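Local coordinates for Rab GDP dissociation inhibitor alpha (PDB 6C87), which probably binds prenylated Rab GTPases in their GDP-bound form, slows release of the nucleotide and draws them from membranes, as its family does, at residues Met109-Val114 with Val235-Gly240; His126-Thr131 with His196-Tyr201; Asp175-Ile180 with Asp204-Thr209; Asn324-Gln329 with Ser349-Val354. All blocks are in the same frame, centred on the assembly; numbering follows the deposited sequence.

In the fold
Contacts 1 and 4 share the mixed sheet of the larger lobe: strand 111-121 pairs with 234-237 in contact 1 and with 328-332, which carries part of contact 4, and the two touch through Tyr239 and His352. Contact 2 joins strand 124-127 of that sheet to helix 188-198, and contact 3 lies wholly among helices; His196 bonding Asp204 and Tyr201 stacking on Tyr206 connect them. Contacts 1 and 2 are buried, contacts 3 and 4 partly so. The chemistry differs accordingly: backbone pairing in contact 1, methyl groups alone in contact 2, one carbonyl accepting a bond from the start of a helix in contact 3, and serine and threonine hydroxyls with a water in contact 4.

Contact 1 (Met109-Val114 with Val235-Gly240); sequences MEFALV and VYPMYG
Phe111, Ala112 and Leu113 pair with Pro237, Tyr236 and Val235 as antiparallel strands. Ala112 and Tyr236 form the hydrogen-bonded pair: Ala112 N reaches Tyr236 O at 2.9 Å, and Tyr236 N returns to Ala112 O with a more bent N-H...O angle of 146°. Beyond the strand end, Met238 N donates to Glu110 O at 2.9 Å in an almost straight bond of 174°. On the face that carries Phe111, CD1 of this ring meets Val235 CG2 at 4.0 Å, while its CE1 approaches Pro237 CG at 3.9 Å. Met109 lies beside Pro237, its terminal CE 4.0 Å from Pro237 CB. On the side of Ala112, the Met238 chain, bent at chi2 and again at chi3 (76°), brings CE to Ala112 CB at 3.5 Å, next to the Glu110 carboxylate. A water accepts from Glu110 N and donates to Met238 O at 2.8 Å, extending the pairing past the last direct bond. Further out, the type II turn from Pro237 to Gly240 closes through Gly240 N and Pro237 O, Met109 packs on helix 243-254, and Phe111 makes backbone hydrogen bonds to the second subunit. Direct polar bonding between the two segments is thus carried by the backbone, while the side chains add an apolar layer on one face and, on the other, a methionine methyl that touches both the alanine and the carboxylate.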
# COMPACT_ATOMS: atom_id res chain seq x y z
N MET A 109 30.82 5.99 5.94
CA MET A 109 30.04 6.77 6.89
C MET A 109 29.70 5.91 8.10
O MET A 109 29.16 4.81 7.96
CB MET A 109 28.76 7.29 6.23
CG MET A 109 27.89 8.10 7.14
SD MET A 109 26.66 9.02 6.22
CE MET A 109 26.55 10.46 7.26
N GLU A 110 30.06 6.39 9.29
CA GLU A 110 29.82 5.69 10.54
C GLU A 110 28.83 6.46 11.41
O GLU A 110 29.01 7.65 11.66
CB GLU A 110 31.12 5.47 11.32
CG GLU A 110 30.87 4.82 12.67
CD GLU A 110 32.13 4.67 13.50
OE1 GLU A 110 33.23 4.96 12.97
OE2 GLU A 110 32.01 4.27 14.68
N PHE A 111 27.80 5.76 11.90
CA PHE A 111 26.91 6.30 12.91
C PHE A 111 27.35 5.80 14.28
O PHE A 111 27.60 4.61 14.45
CB PHE A 111 25.45 5.91 12.64
CG PHE A 111 24.83 6.63 11.48
CD1 PHE A 111 24.54 7.98 11.57
CD2 PHE A 111 24.56 5.97 10.30
CE1 PHE A 111 23.97 8.66 10.50
CE2 PHE A 111 23.99 6.64 9.22
CZ PHE A 111 23.70 7.99 9.32
N ALA A 112 27.46 6.73 15.23
CA ALA A 112 27.86 6.42 16.60
C ALA A 112 26.74 6.76 17.56
O ALA A 112 25.94 7.68 17.32
CB ALA A 112 29.13 7.18 16.98
N LEU A 113 26.67 6.02 18.66
CA LEU A 113 25.57 6.17 19.60
C LEU A 113 25.75 7.41 20.47
O LEU A 113 26.86 7.90 20.70
CB LEU A 113 25.41 4.91 20.45
CG LEU A 113 26.58 4.36 21.29
CD1 LEU A 113 26.57 4.96 22.69
CD2 LEU A 113 26.63 2.82 21.31
N VAL A 114 24.63 7.94 20.91
CA VAL A 114 24.57 9.02 21.89
C VAL A 114 24.45 8.40 23.27
O VAL A 114 23.68 7.45 23.48
CB VAL A 114 23.39 9.96 21.57
CG1 VAL A 114 23.26 11.05 22.61
CG2 VAL A 114 23.57 10.54 20.16
N VAL A 235 21.44 8.10 17.48
CA VAL A 235 22.76 8.05 16.85
C VAL A 235 23.05 9.41 16.21
O VAL A 235 22.15 10.23 16.01
CB VAL A 235 22.86 6.92 15.80
CG1 VAL A 235 22.54 5.57 16.41
CG2 VAL A 235 21.98 7.21 14.59
N TYR A 236 24.31 9.61 15.85
CA TYR A 236 24.86 10.85 15.29
C TYR A 236 26.04 10.44 14.42
O TYR A 236 26.77 9.51 14.80
CB TYR A 236 25.32 11.83 16.37
CG TYR A 236 25.55 13.28 15.95
CD1 TYR A 236 24.48 14.08 15.56
CD2 TYR A 236 26.82 13.85 16.00
CE1 TYR A 236 24.68 15.41 15.21
CE2 TYR A 236 27.02 15.18 15.65
CZ TYR A 236 25.94 15.96 15.26
OH TYR A 236 26.11 17.28 14.90
N PRO A 237 26.25 11.08 13.28
CA PRO A 237 27.36 10.65 12.41
C PRO A 237 28.70 11.07 12.99
O PRO A 237 28.84 12.14 13.58
CB PRO A 237 27.08 11.37 11.08
CG PRO A 237 25.74 12.05 11.25
CD PRO A 237 25.52 12.23 12.71
N MET A 238 29.68 10.18 12.84
CA MET A 238 31.05 10.51 13.17
C MET A 238 31.51 11.70 12.32
O MET A 238 31.29 11.73 11.11
CB MET A 238 31.94 9.28 12.92
CG MET A 238 33.17 9.19 13.81
SD MET A 238 32.76 8.97 15.56
CE MET A 238 32.29 7.26 15.58
N TYR A 239 32.12 12.69 12.98
CA TYR A 239 32.52 13.98 12.42
C TYR A 239 31.34 14.90 12.16
O TYR A 239 31.54 16.02 11.66
CB TYR A 239 33.36 13.82 11.13
CG TYR A 239 34.59 12.96 11.33
CD1 TYR A 239 35.76 13.51 11.87
CD2 TYR A 239 34.58 11.60 11.03
CE1 TYR A 239 36.88 12.73 12.07
CE2 TYR A 239 35.70 10.81 11.23
CZ TYR A 239 36.84 11.38 11.76
OH TYR A 239 37.96 10.60 11.96
N GLY A 240 30.12 14.50 12.51
CA GLY A 240 28.99 15.40 12.48
C GLY A 240 28.26 15.42 11.16
O GLY A 240 28.64 14.76 10.18
O HOH W 1 30.86 9.50 9.41

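Contact 2 (His126-Thr131 with His196-Tyr201); sequences HKVPIT and HAVALY
Val128 and Ile130 converge on Val198 where the segment after strand 124-127 packs on the C-terminal turn of helix 188-198, in the helical part of the GDI fold. Val128 directs both methyls at the helix: CG1, anti to the backbone N (chi1 173°), meets Val198 CG2 at 3.6 Å, and CG2 meets Ala197 CB at 3.9 Å. The two valines cross obliquely, each offering one branch to the other. Ile130 also lies aslant to Val198, and its terminal CD1 touches both valine methyls, CG2 at 3.9 Å and CG1 at 4.1 Å. Val198 CG2 therefore meets Val128 CG1 and Ile130 CD1 on the same flank. Pro129, whose CB points away from helix 188-198, packs on Glu134 and Val135 of helix 132-135. Tyr222 of helix 212-229 touches Val128 and Ile130, while Val119 of strand 111-121 touches Val128 and Ala197, enlarging the apolar cluster. The helix end is tied elsewhere: His196 ND1 bonds Asp342, and Arg218 bonds the carbonyl of Ala199. Thr131 is the N-cap of helix 132-135, and Glu134 OE1 accepts from the backbone N of both Ile130 and Thr131, holding the backbone at Ile130 itself.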
# COMPACT_ATOMS: atom_id res chain seq x y z
N HIS A 126 17.11 14.46 34.70
CA HIS A 126 17.19 13.06 35.08
C HIS A 126 17.08 12.19 33.84
O HIS A 126 16.63 12.63 32.78
CB HIS A 126 16.08 12.72 36.10
CG HIS A 126 16.22 13.44 37.40
ND1 HIS A 126 17.14 13.08 38.36
CD2 HIS A 126 15.57 14.52 37.89
CE1 HIS A 126 17.05 13.90 39.39
NE2 HIS A 126 16.10 14.79 39.13
N LYS A 127 17.54 10.95 33.98
CA LYS A 127 17.44 9.99 32.89
C LYS A 127 15.97 9.77 32.53
O LYS A 127 15.08 9.80 33.39
CB LYS A 127 18.10 8.67 33.28
N VAL A 128 15.71 9.54 31.24
CA VAL A 128 14.34 9.29 30.79
C VAL A 128 13.94 7.88 31.19
O VAL A 128 14.61 6.91 30.81
CB VAL A 128 14.21 9.50 29.27
CG1 VAL A 128 12.84 9.08 28.79
CG2 VAL A 128 14.50 10.95 28.90
N PRO A 129 12.87 7.70 31.97
CA PRO A 129 12.45 6.35 32.35
C PRO A 129 11.57 5.70 31.29
O PRO A 129 10.68 6.34 30.72
CB PRO A 129 11.67 6.57 33.65
CG PRO A 129 11.14 7.98 33.55
CD PRO A 129 12.03 8.75 32.58
N ILE A 130 11.84 4.42 31.03
CA ILE A 130 11.16 3.67 29.97
C ILE A 130 10.33 2.53 30.54
O ILE A 130 9.14 2.41 30.23
CB ILE A 130 12.17 3.15 28.93
CG1 ILE A 130 12.87 4.33 28.29
CG2 ILE A 130 11.46 2.33 27.87
CD1 ILE A 130 11.87 5.32 27.73
N THR A 131 10.93 1.69 31.37
CA THR A 131 10.21 0.54 31.88
C THR A 131 9.27 0.98 33.01
O THR A 131 9.48 2.02 33.63
CB THR A 131 11.19 -0.51 32.40
OG1 THR A 131 11.91 0.02 33.53
CG2 THR A 131 12.18 -0.91 31.31
N HIS A 196 6.85 14.12 25.52
CA HIS A 196 7.88 14.95 24.89
C HIS A 196 9.24 14.28 24.85
O HIS A 196 9.95 14.41 23.85
CB HIS A 196 7.99 16.30 25.62
CG HIS A 196 6.75 17.14 25.56
ND1 HIS A 196 6.73 18.42 25.05
CD2 HIS A 196 5.48 16.87 25.95
CE1 HIS A 196 5.51 18.91 25.13
NE2 HIS A 196 4.73 17.99 25.67
N ALA A 197 9.63 13.56 25.89
CA ALA A 197 10.96 12.97 25.93
C ALA A 197 11.00 11.55 25.39
O ALA A 197 12.07 11.11 24.93
CB ALA A 197 11.51 12.98 27.37
N VAL A 198 9.88 10.81 25.42
CA VAL A 198 9.85 9.45 24.88
C VAL A 198 9.23 9.42 23.49
O VAL A 198 9.85 8.94 22.54
CB VAL A 198 9.08 8.50 25.81
CG1 VAL A 198 9.10 7.10 25.22
CG2 VAL A 198 9.67 8.50 27.20
N ALA A 199 8.00 9.91 23.37
CA ALA A 199 7.28 9.88 22.10
C ALA A 199 7.66 11.03 21.17
O ALA A 199 7.31 10.99 19.99
CB ALA A 199 5.78 9.87 22.35
N LEU A 200 8.36 12.05 21.70
CA LEU A 200 8.96 13.13 20.92
C LEU A 200 7.94 14.09 20.31
O LEU A 200 8.20 14.71 19.28
CB LEU A 200 9.89 12.59 19.82
CG LEU A 200 11.02 11.68 20.30
CD1 LEU A 200 12.08 11.59 19.22
CD2 LEU A 200 11.62 12.15 21.64
N TYR A 201 6.78 14.24 20.93
CA TYR A 201 5.88 15.31 20.55
C TYR A 201 6.41 16.64 21.08
O TYR A 201 7.10 16.68 22.10
CB TYR A 201 4.46 15.07 21.08
CG TYR A 201 3.73 13.93 20.40
CD1 TYR A 201 3.28 14.05 19.09
CD2 TYR A 201 3.49 12.74 21.07
CE1 TYR A 201 2.62 13.01 18.46
CE2 TYR A 201 2.82 11.69 20.45
CZ TYR A 201 2.39 11.84 19.15
OH TYR A 201 1.73 10.80 18.53

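Contact 3 (Asp175-Ile180 with Asp204-Thr209); sequences DTMDKI and DSYMTT
The Tyr206 ring meets Met177 obliquely, its CE2 4.1 Å from Met177 CB, while one ring face carries CG of the adjacent Met207, 3.6 Å above the plane and offset toward the rim. The ring also stacks with Tyr201, and its hydroxyl bonds that of Tyr181. Beside the ring, the Met207 carbonyl points into the first turn of helix 177-184. Asp178 N donates to Met207 O at 2.9 Å, in the carbonyl plane and on a lone pair, with an N-H...O angle of 149°. Thr176 lines the same oxygen, its CB 3.2 Å from Met207 O, and its CG2 lies 3.5 Å from Thr208 O. Asp178 crosses Thr208 at about a right angle, with OD2 3.3 Å from the Thr208 CG2 methyl. The Asp178 and Met207 side chains also touch through their CB atoms, 4.0 Å apart. Within 204-209, Ser205 O takes bonds from Thr208 N and Thr209 OG1, which approach from opposite faces of its plane. A backbone carbonyl from one short helix thus binds an amide at the beginning of another, joining the two by a single backbone hydrogen bond. Met177 and Tyr206 both pack on helix 212-229, Met177 and Ile180 also reach helix 143-157, and Asp204 links this corner to helix 188-198 through His196.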
# COMPACT_ATOMS: atom_id res chain seq x y z
N ASP A 175 -9.54 5.33 20.29
CA ASP A 175 -9.47 6.28 21.40
C ASP A 175 -8.16 7.06 21.36
O ASP A 175 -7.13 6.58 20.90
CB ASP A 175 -9.60 5.55 22.74
CG ASP A 175 -10.98 4.96 22.95
OD1 ASP A 175 -11.95 5.50 22.39
OD2 ASP A 175 -11.08 3.96 23.69
N THR A 176 -8.22 8.29 21.89
CA THR A 176 -7.05 9.16 21.97
C THR A 176 -6.39 9.06 23.35
O THR A 176 -6.91 8.46 24.29
CB THR A 176 -7.43 10.61 21.67
OG1 THR A 176 -8.46 11.04 22.57
CG2 THR A 176 -7.91 10.76 20.24
N MET A 177 -5.21 9.67 23.44
CA MET A 177 -4.40 9.55 24.65
C MET A 177 -4.99 10.30 25.83
O MET A 177 -4.75 9.92 26.98
CB MET A 177 -2.97 10.02 24.38
CG MET A 177 -2.00 8.88 24.24
SD MET A 177 -2.10 7.82 25.70
CE MET A 177 -0.83 6.63 25.30
N ASP A 178 -5.75 11.37 25.58
CA ASP A 178 -6.30 12.16 26.68
C ASP A 178 -7.22 11.32 27.56
O ASP A 178 -7.23 11.48 28.79
CB ASP A 178 -7.05 13.38 26.14
CG ASP A 178 -8.21 13.01 25.22
OD1 ASP A 178 -8.24 11.88 24.70
OD2 ASP A 178 -9.11 13.86 25.02
N LYS A 179 -7.99 10.41 26.95
CA LYS A 179 -8.88 9.56 27.74
C LYS A 179 -8.09 8.57 28.60
O LYS A 179 -8.50 8.25 29.72
CB LYS A 179 -9.85 8.81 26.82
N ILE A 180 -6.95 8.08 28.09
CA ILE A 180 -6.13 7.16 28.86
C ILE A 180 -5.41 7.88 29.99
O ILE A 180 -5.32 7.37 31.12
CB ILE A 180 -5.14 6.43 27.93
CG1 ILE A 180 -5.90 5.77 26.78
CG2 ILE A 180 -4.33 5.42 28.71
CD1 ILE A 180 -5.04 4.86 25.95
N ASP A 204 1.14 19.22 23.31
CA ASP A 204 0.19 18.22 23.80
C ASP A 204 -1.06 18.09 22.94
O ASP A 204 -2.01 17.43 23.36
CB ASP A 204 -0.20 18.54 25.24
CG ASP A 204 0.94 18.35 26.20
OD1 ASP A 204 1.89 17.62 25.84
OD2 ASP A 204 0.88 18.90 27.32
N SER A 205 -1.07 18.65 21.73
CA SER A 205 -2.25 18.51 20.89
C SER A 205 -2.49 17.08 20.43
O SER A 205 -3.63 16.73 20.10
CB SER A 205 -2.14 19.44 19.68
OG SER A 205 -1.02 19.11 18.89
N TYR A 206 -1.46 16.23 20.44
CA TYR A 206 -1.63 14.83 20.05
C TYR A 206 -2.62 14.11 20.95
O TYR A 206 -3.22 13.12 20.53
CB TYR A 206 -0.29 14.09 20.11
CG TYR A 206 0.16 13.82 21.53
CD1 TYR A 206 0.87 14.78 22.25
CD2 TYR A 206 -0.15 12.62 22.18
CE1 TYR A 206 1.27 14.54 23.56
CE2 TYR A 206 0.24 12.38 23.49
CZ TYR A 206 0.95 13.35 24.17
OH TYR A 206 1.34 13.12 25.48
N MET A 207 -2.80 14.60 22.19
CA MET A 207 -3.64 13.92 23.16
C MET A 207 -5.09 13.81 22.70
O MET A 207 -5.82 12.95 23.19
CB MET A 207 -3.60 14.65 24.50
CG MET A 207 -2.27 14.58 25.24
SD MET A 207 -2.31 15.61 26.72
CE MET A 207 -0.63 15.43 27.32
N THR A 208 -5.52 14.67 21.76
CA THR A 208 -6.88 14.65 21.26
C THR A 208 -6.98 14.42 19.76
O THR A 208 -8.08 14.14 19.27
CB THR A 208 -7.61 15.96 21.62
OG1 THR A 208 -6.91 17.08 21.05
CG2 THR A 208 -7.70 16.14 23.12
N THR A 209 -5.88 14.53 19.02
CA THR A 209 -5.92 14.46 17.57
C THR A 209 -5.33 13.17 17.01
O THR A 209 -5.52 12.89 15.82
CB THR A 209 -5.18 15.66 16.95
OG1 THR A 209 -3.78 15.57 17.26
CG2 THR A 209 -5.74 16.96 17.50

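Contact 4 (Asn324-Gln329 with Ser349-Val354); sequences NAKSSQ and SFTHHV
Ser349 turns OG between its backbone N and carbonyl carbon (chi1 67°), where it donates to Lys326 O at 2.5 Å. This joins the approach to strand 328-332 with the short 3-10 turn following its antiparallel partner, strand 343-349, at the open end of this strand pair within the mixed sheet. Lys326 CG stands anti to its own carbonyl carbon (chi1 -61°), and the chain beyond runs past Phe350 and Thr351. Its CD comes 3.6 Å from Phe350 CE2, obliquely to the ring, and 3.5 Å from Thr351 CG2, the lysine and threonine side chains crossing at about a right angle. Ser349 OG also lies over the centre of the Phe350 ring, 4.0 Å above its plane, and takes a weak bond from Thr351 N. Ser327 faces His352 at the ring edge, its OG in the ring plane and 3.6 Å from His352 CE1. That hydroxyl is also hydrogen-bonded to Glu115 N on strand 111-121, and Lys326 N bonds the Glu115 carboxylate, so the same residue holds both neighbours. His352 meets the Tyr236 ring edge-to-face. One water joins the two segments, 2.5 Å from Ser327 OG and 2.7 Å from Thr351 OG1.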
# COMPACT_ATOMS: atom_id res chain seq x y z
N ASN A 324 28.73 11.92 33.68
CA ASN A 324 29.93 12.06 32.85
C ASN A 324 29.69 11.63 31.41
O ASN A 324 30.61 11.17 30.73
CB ASN A 324 31.11 11.30 33.46
CG ASN A 324 31.62 11.95 34.73
OD1 ASN A 324 31.45 13.15 34.92
ND2 ASN A 324 32.22 11.15 35.61
N ALA A 325 28.46 11.78 30.93
CA ALA A 325 28.15 11.47 29.55
C ALA A 325 28.93 12.38 28.60
O ALA A 325 29.03 13.59 28.82
CB ALA A 325 26.64 11.61 29.30
N LYS A 326 29.51 11.78 27.56
CA LYS A 326 30.26 12.53 26.56
C LYS A 326 29.41 12.93 25.36
O LYS A 326 29.91 13.62 24.46
CB LYS A 326 31.48 11.71 26.12
CG LYS A 326 32.43 11.43 27.28
CD LYS A 326 33.57 10.52 26.86
CE LYS A 326 33.79 9.45 27.89
NZ LYS A 326 32.58 8.59 28.05
N SER A 327 28.16 12.49 25.30
CA SER A 327 27.17 12.95 24.33
C SER A 327 25.81 12.70 24.94
O SER A 327 25.62 11.72 25.68
CB SER A 327 27.30 12.24 22.98
OG SER A 327 27.18 10.83 23.09
N SER A 328 24.85 13.59 24.66
CA SER A 328 23.59 13.48 25.38
C SER A 328 22.49 14.26 24.68
O SER A 328 22.72 15.33 24.12
CB SER A 328 23.74 13.96 26.82
OG SER A 328 22.61 13.58 27.59
N GLN A 329 21.28 13.71 24.76
CA GLN A 329 20.04 14.41 24.45
C GLN A 329 19.42 14.89 25.76
O GLN A 329 19.31 14.11 26.72
CB GLN A 329 19.07 13.48 23.72
CG GLN A 329 17.71 14.09 23.40
CD GLN A 329 17.75 15.00 22.18
OE1 GLN A 329 18.33 16.08 22.22
NE2 GLN A 329 17.11 14.56 21.10
N SER A 349 30.82 15.75 21.54
CA SER A 349 32.17 15.99 22.03
C SER A 349 33.18 15.29 21.12
O SER A 349 32.87 14.92 19.98
CB SER A 349 32.30 15.50 23.48
OG SER A 349 32.18 14.09 23.52
N PHE A 350 34.39 15.09 21.65
CA PHE A 350 35.44 14.35 20.97
C PHE A 350 34.97 12.97 20.54
O PHE A 350 35.48 12.42 19.56
CB PHE A 350 36.67 14.24 21.88
CG PHE A 350 36.34 14.02 23.36
CD1 PHE A 350 36.01 15.09 24.19
CD2 PHE A 350 36.38 12.74 23.91
CE1 PHE A 350 35.70 14.90 25.53
CE2 PHE A 350 36.08 12.54 25.27
CZ PHE A 350 35.74 13.63 26.08
N THR A 351 33.99 12.38 21.26
CA THR A 351 33.56 11.02 20.94
C THR A 351 32.88 10.93 19.59
O THR A 351 32.81 9.83 19.02
CB THR A 351 32.63 10.46 22.03
OG1 THR A 351 31.50 11.32 22.23
CG2 THR A 351 33.37 10.24 23.33
N HIS A 352 32.38 12.04 19.06
CA HIS A 352 31.90 12.07 17.68
C HIS A 352 32.85 12.85 16.77
O HIS A 352 32.50 13.12 15.62
CB HIS A 352 30.49 12.66 17.63
CG HIS A 352 29.44 11.72 18.15
ND1 HIS A 352 29.02 11.71 19.46
CD2 HIS A 352 28.77 10.71 17.54
CE1 HIS A 352 28.10 10.78 19.63
NE2 HIS A 352 27.94 10.15 18.47
N HIS A 353 34.05 13.18 17.26
CA HIS A 353 35.06 13.94 16.52
C HIS A 353 34.51 15.26 16.00
O HIS A 353 34.73 15.64 14.85
CB HIS A 353 35.66 13.12 15.38
CG HIS A 353 36.60 12.06 15.84
ND1 HIS A 353 36.25 10.73 15.91
CD2 HIS A 353 37.86 12.14 16.31
CE1 HIS A 353 37.27 10.03 16.38
NE2 HIS A 353 38.26 10.87 16.63
N VAL A 354 33.75 15.95 16.85
CA VAL A 354 33.32 17.31 16.55
C VAL A 354 34.01 18.35 17.43
O VAL A 354 33.83 19.56 17.20
CB VAL A 354 31.78 17.45 16.64
CG1 VAL A 354 31.14 16.48 15.65
CG2 VAL A 354 31.29 17.17 18.07
O HOH W 2 29.44 9.73 22.92